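Local coordinates for protein 4-hydroxy-tetrahydrodipicolinate synthase (Methylacidiphilum fumariolicum SolV, PDB 6T3T) that probably catalyses the condensation of pyruvate with aspartate semialdehyde to 4-hydroxy-tetrahydrodipicolinate, a step of lysine biosynthesis through diaminopimelate, at residues S79-K90 against H118-L128; V141-K149 against R170-L178. One frame throughout, in Å; residues are numbered along the deposited sequence.

Contact 1. Residues S79-K90 against H118-L128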
loop_
_atom_site.group_PDB
_atom_site.type_symbol
_atom_site.label_atom_id
_atom_site.label_comp_id
_atom_site.label_asym_id
_atom_site.label_seq_id
_atom_site.Cartn_x
_atom_site.Cartn_y
_atom_site.Cartn_z
ATOM N N SER A 79 0.839 -22.974 12.153
ATOM C CA SER A 79 0.088 -23.466 11.009
ATOM C C SER A 79 -1.080 -22.525 10.812
ATOM O O SER A 79 -1.436 -21.776 11.718
ATOM C CB SER A 79 -0.391 -24.909 11.206
ATOM O OG SER A 79 -1.112 -25.334 10.068
ATOM N N ASN A 80 -1.657 -22.536 9.615
ATOM C CA ASN A 80 -2.925 -21.825 9.480
ATOM C C ASN A 80 -4.110 -22.715 9.844
ATOM O O ASN A 80 -5.259 -22.302 9.671
ATOM C CB ASN A 80 -3.093 -21.255 8.067
ATOM C CG ASN A 80 -3.123 -22.326 7.006
ATOM O OD1 ASN A 80 -2.968 -23.517 7.297
ATOM N ND2 ASN A 80 -3.335 -21.910 5.763
ATOM N N SER A 81 -3.840 -23.936 10.298
ATOM C CA SER A 81 -4.814 -24.796 10.955
ATOM C C SER A 81 -4.489 -24.853 12.441
ATOM O O SER A 81 -3.396 -25.301 12.831
ATOM C CB SER A 81 -4.795 -26.202 10.365
ATOM O OG SER A 81 -5.467 -27.095 11.243
ATOM N N THR A 82 -5.442 -24.411 13.264
ATOM C CA THR A 82 -5.232 -24.425 14.704
ATOM C C THR A 82 -4.969 -25.843 15.198
ATOM O O THR A 82 -4.075 -26.064 16.012
ATOM C CB THR A 82 -6.444 -23.805 15.394
ATOM O OG1 THR A 82 -6.675 -22.495 14.845
ATOM C CG2 THR A 82 -6.265 -23.717 16.904
ATOM N N ALA A 83 -5.724 -26.823 14.695
ATOM C CA ALA A 83 -5.494 -28.204 15.115
ATOM C C ALA A 83 -4.089 -28.678 14.759
ATOM O O ALA A 83 -3.406 -29.281 15.592
ATOM C CB ALA A 83 -6.550 -29.120 14.491
ATOM N N GLU A 84 -3.623 -28.389 13.539
ATOM C CA GLU A 84 -2.287 -28.841 13.158
ATOM C C GLU A 84 -1.205 -28.153 13.977
ATOM O O GLU A 84 -0.162 -28.762 14.256
ATOM C CB GLU A 84 -2.008 -28.630 11.678
ATOM C CG GLU A 84 -0.691 -29.304 11.310
ATOM C CD GLU A 84 -0.234 -29.064 9.873
ATOM O OE1 GLU A 84 -0.699 -28.097 9.231
ATOM O OE2 GLU A 84 0.592 -29.875 9.378
ATOM N N ALA A 85 -1.410 -26.871 14.324
ATOM C CA ALA A 85 -0.456 -26.174 15.182
ATOM C C ALA A 85 -0.412 -26.807 16.570
ATOM O O ALA A 85 0.656 -26.938 17.170
ATOM C CB ALA A 85 -0.810 -24.680 15.273
ATOM N N ILE A 86 -1.569 -27.190 17.101
ATOM C CA ILE A 86 -1.607 -27.880 18.388
ATOM C C ILE A 86 -0.828 -29.185 18.308
ATOM O O ILE A 86 0.017 -29.484 19.162
ATOM C CB ILE A 86 -3.068 -28.113 18.813
ATOM C CG1 ILE A 86 -3.686 -26.804 19.308
ATOM C CG2 ILE A 86 -3.175 -29.262 19.846
ATOM C CD1 ILE A 86 -5.208 -26.905 19.518
ATOM N N HIS A 87 -1.051 -29.950 17.243
ATOM C CA HIS A 87 -0.376 -31.237 17.104
ATOM C C HIS A 87 1.125 -31.050 16.990
ATOM O O HIS A 87 1.893 -31.701 17.705
ATOM C CB HIS A 87 -0.928 -31.993 15.891
ATOM C CG HIS A 87 -0.272 -33.321 15.650
ATOM N ND1 HIS A 87 -0.465 -34.412 16.476
ATOM C CD2 HIS A 87 0.580 -33.734 14.680
ATOM C CE1 HIS A 87 0.239 -35.435 16.023
ATOM N NE2 HIS A 87 0.885 -35.050 14.938
ATOM N N LEU A 88 1.558 -30.116 16.134
ATOM C CA LEU A 88 2.982 -29.804 15.993
ATOM C C LEU A 88 3.573 -29.327 17.310
ATOM O O LEU A 88 4.683 -29.728 17.682
ATOM C CB LEU A 88 3.192 -28.710 14.923
ATOM C CG LEU A 88 3.088 -29.194 13.480
ATOM C CD1 LEU A 88 3.102 -28.016 12.468
ATOM C CD2 LEU A 88 4.186 -30.236 13.199
ATOM N N THR A 89 2.850 -28.484 18.041
ATOM C CA THR A 89 3.402 -28.003 19.304
ATOM C C THR A 89 3.541 -29.137 20.310
ATOM O O THR A 89 4.546 -29.228 21.023
ATOM C CB THR A 89 2.535 -26.885 19.870
ATOM O OG1 THR A 89 2.498 -25.810 18.922
ATOM C CG2 THR A 89 3.117 -26.383 21.198
ATOM N N LYS A 90 2.560 -30.033 20.366
ATOM C CA LYS A 90 2.675 -31.130 21.313
ATOM C C LYS A 90 3.833 -32.037 20.946
ATOM O O LYS A 90 4.559 -32.510 21.825
ATOM C CB LYS A 90 1.368 -31.898 21.371
ATOM C CG LYS A 90 0.324 -31.160 22.213
ATOM C CD LYS A 90 -1.086 -31.611 21.872
ATOM C CE LYS A 90 -2.081 -31.088 22.873
ATOM N NZ LYS A 90 -2.852 -32.216 23.466
ATOM N N HIS A 118 -7.261 -18.652 18.015
ATOM C CA HIS A 118 -6.234 -19.557 17.507
ATOM C C HIS A 118 -5.079 -19.668 18.498
ATOM O O HIS A 118 -4.699 -20.766 18.926
ATOM C CB HIS A 118 -5.736 -19.053 16.151
ATOM C CG HIS A 118 -4.537 -19.766 15.616
ATOM N ND1 HIS A 118 -4.633 -20.932 14.886
ATOM C CD2 HIS A 118 -3.218 -19.449 15.652
ATOM C CE1 HIS A 118 -3.424 -21.307 14.505
ATOM N NE2 HIS A 118 -2.549 -20.420 14.949
ATOM N N PHE A 119 -4.498 -18.533 18.859
ATOM C CA PHE A 119 -3.343 -18.568 19.746
ATOM C C PHE A 119 -3.742 -19.008 21.156
ATOM O O PHE A 119 -3.020 -19.797 21.780
ATOM C CB PHE A 119 -2.636 -17.206 19.755
ATOM C CG PHE A 119 -1.861 -16.900 18.466
ATOM C CD1 PHE A 119 -0.766 -17.672 18.099
ATOM C CD2 PHE A 119 -2.212 -15.831 17.651
ATOM C CE1 PHE A 119 -0.045 -17.401 16.931
ATOM C CE2 PHE A 119 -1.484 -15.547 16.466
ATOM C CZ PHE A 119 -0.418 -16.356 16.106
ATOM N N SER A 120 -4.929 -18.597 21.642
ATOM C CA SER A 120 -5.352 -19.039 22.976
ATOM C C SER A 120 -5.511 -20.554 23.037
ATOM O O SER A 120 -5.108 -21.182 24.021
ATOM C CB SER A 120 -6.654 -18.376 23.403
ATOM O OG SER A 120 -6.502 -16.978 23.511
ATOM N N ALA A 121 -6.088 -21.151 22.002
ATOM C CA ALA A 121 -6.281 -22.593 21.997
ATOM C C ALA A 121 -4.948 -23.329 22.021
ATOM O O ALA A 121 -4.820 -24.338 22.711
ATOM C CB ALA A 121 -7.101 -23.013 20.777
ATOM N N ILE A 122 -3.947 -22.837 21.266
ATOM C CA ILE A 122 -2.620 -23.462 21.256
ATOM C C ILE A 122 -1.933 -23.270 22.601
ATOM O O ILE A 122 -1.366 -24.211 23.166
ATOM C CB ILE A 122 -1.744 -22.904 20.117
ATOM C CG1 ILE A 122 -2.411 -23.088 18.750
ATOM C CG2 ILE A 122 -0.337 -23.581 20.157
ATOM C CD1 ILE A 122 -1.852 -22.151 17.642
ATOM N N ALA A 123 -1.987 -22.049 23.142
ATOM C CA ALA A 123 -1.386 -21.800 24.445
ATOM C C ALA A 123 -1.971 -22.716 25.517
ATOM O O ALA A 123 -1.232 -23.264 26.349
ATOM C CB ALA A 123 -1.585 -20.336 24.831
ATOM N N ALA A 124 -3.294 -22.894 25.512
ATOM C CA ALA A 124 -3.951 -23.744 26.505
ATOM C C ALA A 124 -3.580 -25.216 26.363
ATOM O O ALA A 124 -3.726 -25.985 27.323
ATOM C CB ALA A 124 -5.464 -23.594 26.396
ATOM N N SER A 125 -3.137 -25.636 25.185
ATOM C CA SER A 125 -2.845 -27.040 24.994
ATOM C C SER A 125 -1.465 -27.423 25.493
ATOM O O SER A 125 -1.175 -28.621 25.561
ATOM C CB SER A 125 -2.959 -27.409 23.516
ATOM O OG SER A 125 -1.871 -26.864 22.808
ATOM N N THR A 126 -0.615 -26.454 25.861
ATOM C CA THR A 126 0.776 -26.764 26.160
ATOM C C THR A 126 1.265 -25.991 27.374
ATOM O O THR A 126 0.786 -24.894 27.663
ATOM C CB THR A 126 1.672 -26.446 24.960
ATOM O OG1 THR A 126 3.004 -26.814 25.283
ATOM C CG2 THR A 126 1.650 -24.943 24.620
ATOM N N SER A 127 2.243 -26.565 28.075
ATOM C CA SER A 127 2.949 -25.834 29.121
ATOM C C SER A 127 4.185 -25.108 28.602
ATOM O O SER A 127 4.829 -24.381 29.370
ATOM C CB SER A 127 3.362 -26.770 30.262
ATOM O OG SER A 127 4.219 -27.779 29.772
ATOM N N LEU A 128 4.537 -25.293 27.338
ATOM C CA LEU A 128 5.712 -24.632 26.785
ATOM C C LEU A 128 5.517 -23.112 26.728
ATOM O O LEU A 128 4.400 -22.627 26.478
ATOM C CB LEU A 128 6.004 -25.164 25.380
ATOM C CG LEU A 128 6.568 -26.586 25.313
ATOM C CD1 LEU A 128 6.764 -26.981 23.862
ATOM C CD2 LEU A 128 7.873 -26.682 26.081
HETATM O O HOH W 1 -0.044 -20.705 13.642
#
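Ile122 and His118 of helix 112-125 meet Thr82, Ala85, Ile86 and Thr89 of helix 82-95 in the outer layer of a TIM barrel, where neighbouring helices run nearly parallel; here the short axes cross at -28° and approach to 9.4 Å. Ile122 is the knob, seated in a hole made by those four residues. Its CD1 lies 3.6 Å from Ala85 CB, while CG1 meets Ile86 CG1 at 4.0 Å; the two isoleucine side chains slant across one another. CG1 of Ile122 stands beside its own backbone N (chi1 -57°), which carries CD1 to Ala85 and also over one face of the His118 ring, toward its rim. Ser125 OG donates to Ile122 O while lying along Ile86. Farther along the helices, Thr89 CG2 touches Thr126 CG2, and Thr89 OG1 is turned back to donate to Ala85 O at 2.8 Å.

At the other end the contact becomes polar. Thr82 OG1 hydrogen-bonds His118 ND1 at 2.6 Å, near the plane of the ring and at its edge. On the far side, His118 NE2 hydrogen-bonds a water (2.8 Å), and the same water accepts from Ser79 N at 2.9 Å, tying the ring to the loop before the helix. Leu269 and Pro270 of a neighbouring subunit pack on Thr82 and His118.

With a partner at each ring nitrogen and a methyl over the rim of one face, the imidazole is probably fixed in its rotation, and two buried polar side chains satisfy each other beside the aliphatic seat of Ile122.

Contact 2. Residues V141-K149 against R170-L178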
loop_
_atom_site.group_PDB
_atom_site.type_symbol
_atom_site.label_atom_id
_atom_site.label_comp_id
_atom_site.label_asym_id
_atom_site.label_seq_id
_atom_site.Cartn_x
_atom_site.Cartn_y
_atom_site.Cartn_z
ATOM N N VAL A 141 -2.113 -10.984 7.132
ATOM C CA VAL A 141 -2.803 -10.535 8.334
ATOM C C VAL A 141 -1.754 -10.071 9.341
ATOM O O VAL A 141 -0.615 -10.546 9.339
ATOM C CB VAL A 141 -3.681 -11.678 8.916
ATOM C CG1 VAL A 141 -2.854 -12.589 9.817
ATOM C CG2 VAL A 141 -4.894 -11.131 9.638
ATOM N N ASP A 142 -2.143 -9.137 10.204
ATOM C CA ASP A 142 -1.276 -8.585 11.236
ATOM C C ASP A 142 -1.850 -8.963 12.600
ATOM O O ASP A 142 -3.071 -8.981 12.778
ATOM C CB ASP A 142 -1.173 -7.051 11.080
ATOM C CG ASP A 142 -0.251 -6.388 12.121
ATOM O OD1 ASP A 142 0.980 -6.251 11.881
ATOM O OD2 ASP A 142 -0.770 -5.955 13.175
ATOM N N ILE A 143 -0.996 -9.290 13.567
ATOM C CA ILE A 143 -1.500 -9.465 14.921
ATOM C C ILE A 143 -1.585 -8.076 15.530
ATOM O O ILE A 143 -0.559 -7.449 15.790
ATOM C CB ILE A 143 -0.621 -10.384 15.775
ATOM C CG1 ILE A 143 -0.273 -11.674 15.015
ATOM C CG2 ILE A 143 -1.359 -10.695 17.103
ATOM C CD1 ILE A 143 0.780 -12.528 15.733
ATOM N N ALA A 144 -2.804 -7.570 15.698
ATOM C CA ALA A 144 -2.984 -6.251 16.291
ATOM C C ALA A 144 -2.429 -6.212 17.716
ATOM O O ALA A 144 -2.420 -7.224 18.435
ATOM C CB ALA A 144 -4.465 -5.877 16.313
ATOM N N VAL A 145 -1.975 -5.015 18.107
ATOM C CA VAL A 145 -1.426 -4.771 19.443
ATOM C C VAL A 145 -2.435 -5.164 20.516
ATOM O O VAL A 145 -2.080 -5.776 21.531
ATOM C CB VAL A 145 -1.011 -3.290 19.601
ATOM C CG1 VAL A 145 -0.693 -2.964 21.057
ATOM C CG2 VAL A 145 0.183 -2.937 18.702
ATOM N N ASP A 146 -3.699 -4.770 20.331
ATOM C CA ASP A 146 -4.716 -5.122 21.313
ATOM C C ASP A 146 -4.881 -6.631 21.410
ATOM O O ASP A 146 -5.059 -7.170 22.511
ATOM C CB ASP A 146 -6.048 -4.473 20.944
ATOM C CG ASP A 146 -7.174 -4.979 21.775
ATOM O OD1 ASP A 146 -7.318 -4.483 22.917
ATOM O OD2 ASP A 146 -7.898 -5.899 21.304
ATOM N N THR A 147 -4.757 -7.330 20.272
ATOM C CA THR A 147 -4.845 -8.791 20.261
ATOM C C THR A 147 -3.686 -9.412 21.019
ATOM O O THR A 147 -3.889 -10.342 21.803
ATOM C CB THR A 147 -4.869 -9.329 18.826
ATOM O OG1 THR A 147 -6.032 -8.839 18.155
ATOM C CG2 THR A 147 -4.888 -10.883 18.792
ATOM N N VAL A 148 -2.464 -8.920 20.792
ATOM C CA VAL A 148 -1.318 -9.356 21.597
ATOM C C VAL A 148 -1.578 -9.110 23.085
ATOM O O VAL A 148 -1.289 -9.965 23.932
ATOM C CB VAL A 148 -0.024 -8.650 21.133
ATOM C CG1 VAL A 148 1.120 -9.064 21.995
ATOM C CG2 VAL A 148 0.291 -8.960 19.672
ATOM N N LYS A 149 -2.128 -7.941 23.430
ATOM C CA LYS A 149 -2.344 -7.624 24.838
ATOM C C LYS A 149 -3.340 -8.589 25.474
ATOM O O LYS A 149 -3.076 -9.147 26.544
ATOM C CB LYS A 149 -2.834 -6.182 24.994
ATOM C CG LYS A 149 -2.920 -5.730 26.460
ATOM C CD LYS A 149 -3.312 -4.248 26.579
ATOM C CE LYS A 149 -4.788 -4.070 26.847
ATOM N NZ LYS A 149 -5.089 -2.713 27.405
ATOM N N ARG A 170 5.330 -0.174 15.609
ATOM C CA ARG A 170 4.684 -1.300 16.264
ATOM C C ARG A 170 5.375 -1.653 17.575
ATOM O O ARG A 170 4.712 -2.000 18.562
ATOM C CB ARG A 170 4.687 -2.495 15.313
ATOM C CG ARG A 170 4.047 -3.728 15.880
ATOM C CD ARG A 170 2.653 -3.388 16.294
ATOM N NE ARG A 170 1.804 -2.925 15.202
ATOM C CZ ARG A 170 0.960 -3.722 14.551
ATOM N NH1 ARG A 170 0.890 -5.015 14.897
ATOM N NH2 ARG A 170 0.189 -3.231 13.574
ATOM N N VAL A 171 6.707 -1.556 17.621
ATOM C CA VAL A 171 7.415 -1.874 18.857
ATOM C C VAL A 171 7.036 -0.882 19.958
ATOM O O VAL A 171 6.718 -1.274 21.090
ATOM C CB VAL A 171 8.935 -1.931 18.612
ATOM C CG1 VAL A 171 9.669 -2.166 19.906
ATOM C CG2 VAL A 171 9.275 -3.059 17.623
ATOM N N SER A 172 7.009 0.409 19.633
ATOM C CA SER A 172 6.595 1.402 20.626
ATOM C C SER A 172 5.185 1.136 21.138
ATOM O O SER A 172 4.915 1.311 22.332
ATOM C CB SER A 172 6.670 2.821 20.045
ATOM O OG SER A 172 8.007 3.207 19.820
ATOM N N GLN A 173 4.262 0.741 20.247
ATOM C CA GLN A 173 2.903 0.414 20.690
ATOM C C GLN A 173 2.896 -0.829 21.578
ATOM O O GLN A 173 2.187 -0.877 22.595
ATOM C CB GLN A 173 1.975 0.224 19.480
ATOM C CG GLN A 173 1.516 1.554 18.823
ATOM C CD GLN A 173 1.069 1.421 17.355
ATOM O OE1 GLN A 173 1.386 0.446 16.682
ATOM N NE2 GLN A 173 0.353 2.431 16.858
ATOM N N LEU A 174 3.672 -1.846 21.209
ATOM C CA LEU A 174 3.721 -3.064 22.012
ATOM C C LEU A 174 4.275 -2.783 23.408
ATOM O O LEU A 174 3.741 -3.288 24.409
ATOM C CB LEU A 174 4.535 -4.130 21.279
ATOM C CG LEU A 174 3.820 -4.702 20.059
ATOM C CD1 LEU A 174 4.755 -5.537 19.183
ATOM C CD2 LEU A 174 2.618 -5.523 20.529
ATOM N N VAL A 175 5.350 -1.980 23.506
ATOM C CA VAL A 175 5.887 -1.651 24.828
ATOM C C VAL A 175 4.878 -0.815 25.629
ATOM O O VAL A 175 4.693 -1.044 26.830
ATOM C CB VAL A 175 7.277 -0.990 24.720
ATOM C CG1 VAL A 175 8.269 -1.950 24.093
ATOM C CG2 VAL A 175 7.232 0.214 23.882
ATOM N N GLU A 176 4.152 0.109 24.978
ATOM C CA GLU A 176 3.070 0.799 25.688
ATOM C C GLU A 176 2.079 -0.191 26.286
ATOM O O GLU A 176 1.627 -0.017 27.419
ATOM C CB GLU A 176 2.254 1.696 24.751
ATOM C CG GLU A 176 2.437 3.188 24.829
ATOM C CD GLU A 176 2.328 3.773 26.226
ATOM O OE1 GLU A 176 1.235 3.822 26.837
ATOM O OE2 GLU A 176 3.373 4.243 26.694
ATOM N N ALA A 177 1.713 -1.228 25.527
ATOM C CA ALA A 177 0.565 -2.037 25.905
ATOM C C ALA A 177 0.906 -3.238 26.771
ATOM O O ALA A 177 0.019 -3.745 27.462
ATOM C CB ALA A 177 -0.188 -2.509 24.658
ATOM N N LEU A 178 2.145 -3.698 26.781
ATOM C CA LEU A 178 2.443 -4.978 27.398
ATOM C C LEU A 178 3.399 -4.817 28.569
ATOM O O LEU A 178 4.054 -3.778 28.705
ATOM C CB LEU A 178 3.018 -5.937 26.349
ATOM C CG LEU A 178 1.798 -6.597 25.679
ATOM C CD1 LEU A 178 1.273 -5.840 24.463
ATOM C CD2 LEU A 178 2.043 -8.040 25.338
#
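Arg170 meets Asp142 end-on, with both terminal nitrogens directed at one carboxylate oxygen. NH1 donates over 2.6 Å to the syn lone pair of Asp142 OD2, and NH2 reaches the same OD2 at 2.9 Å from above the carboxylate plane. OD2 lies in the guanidinium plane, yet the two flat groups stand almost perpendicular (89°), so this salt bridge is forked on a single oxygen instead of running as two parallel bonds. Asp142 OD2 is also 3.0 Å from Ile143 O, a pairing of two acceptors that the adjacent positive charge probably makes tolerable.

The arginine arrives by folding over: the bend at chi2 (56°) lays CD 3.5 Å from Val145 CG2, and a second at chi3 turns the guanidinium toward Asp142. Val145 is itself a knob among Arg170, Gln173, Leu174 and Ala177, its CG1 touching Ala177 CB at 3.7 Å. One turn on, Val148 CG1 meets Leu178 CD2 at 3.6 Å, and the aliphatic part of Lys149 runs by the end of the other helix, with CD near Ala177 O. Replacing Arg170 with alanine removes the guanidinium and would probably leave the Asp142 carboxylate without this countercharge and open a gap beside Val145.

Further out, Asn134 binds Asp142 OD1 and the backbone N of Ile143, fixing the carboxylate's other oxygen, while Gln112 holds Asp142 O and Ala144 N at the helix start. His234 and Tyr238 of a neighbouring subunit meet Ser172 on helix 168-177. Helices 145-154 and 168-177, joined through strand 158-163 and crossing at -36°, are the neighbouring outer helices expected of a TIM barrel.

Contacts 1 and 2 follow one another along the chain, each joining two successive outer helices of the same barrel. They touch where Phe119 CE2 packs on Ile143 CD1. Both are partly buried, centred about 19 Å from the chain centre; contact 1 has the larger buried share, yet includes the exposed Lys90. Each seats a branched aliphatic knob, Ile122 into the preceding helix and Val145 into the following one. Their polar ends differ: contact 1 uses a neutral threonine, a histidine and a bridging water, contact 2 an ionic pair between the loop before one helix and the first turn of the next. Different neighbouring subunits border them. Ile143 comes closer to the predicted catalytic Tyr133 than His118 does.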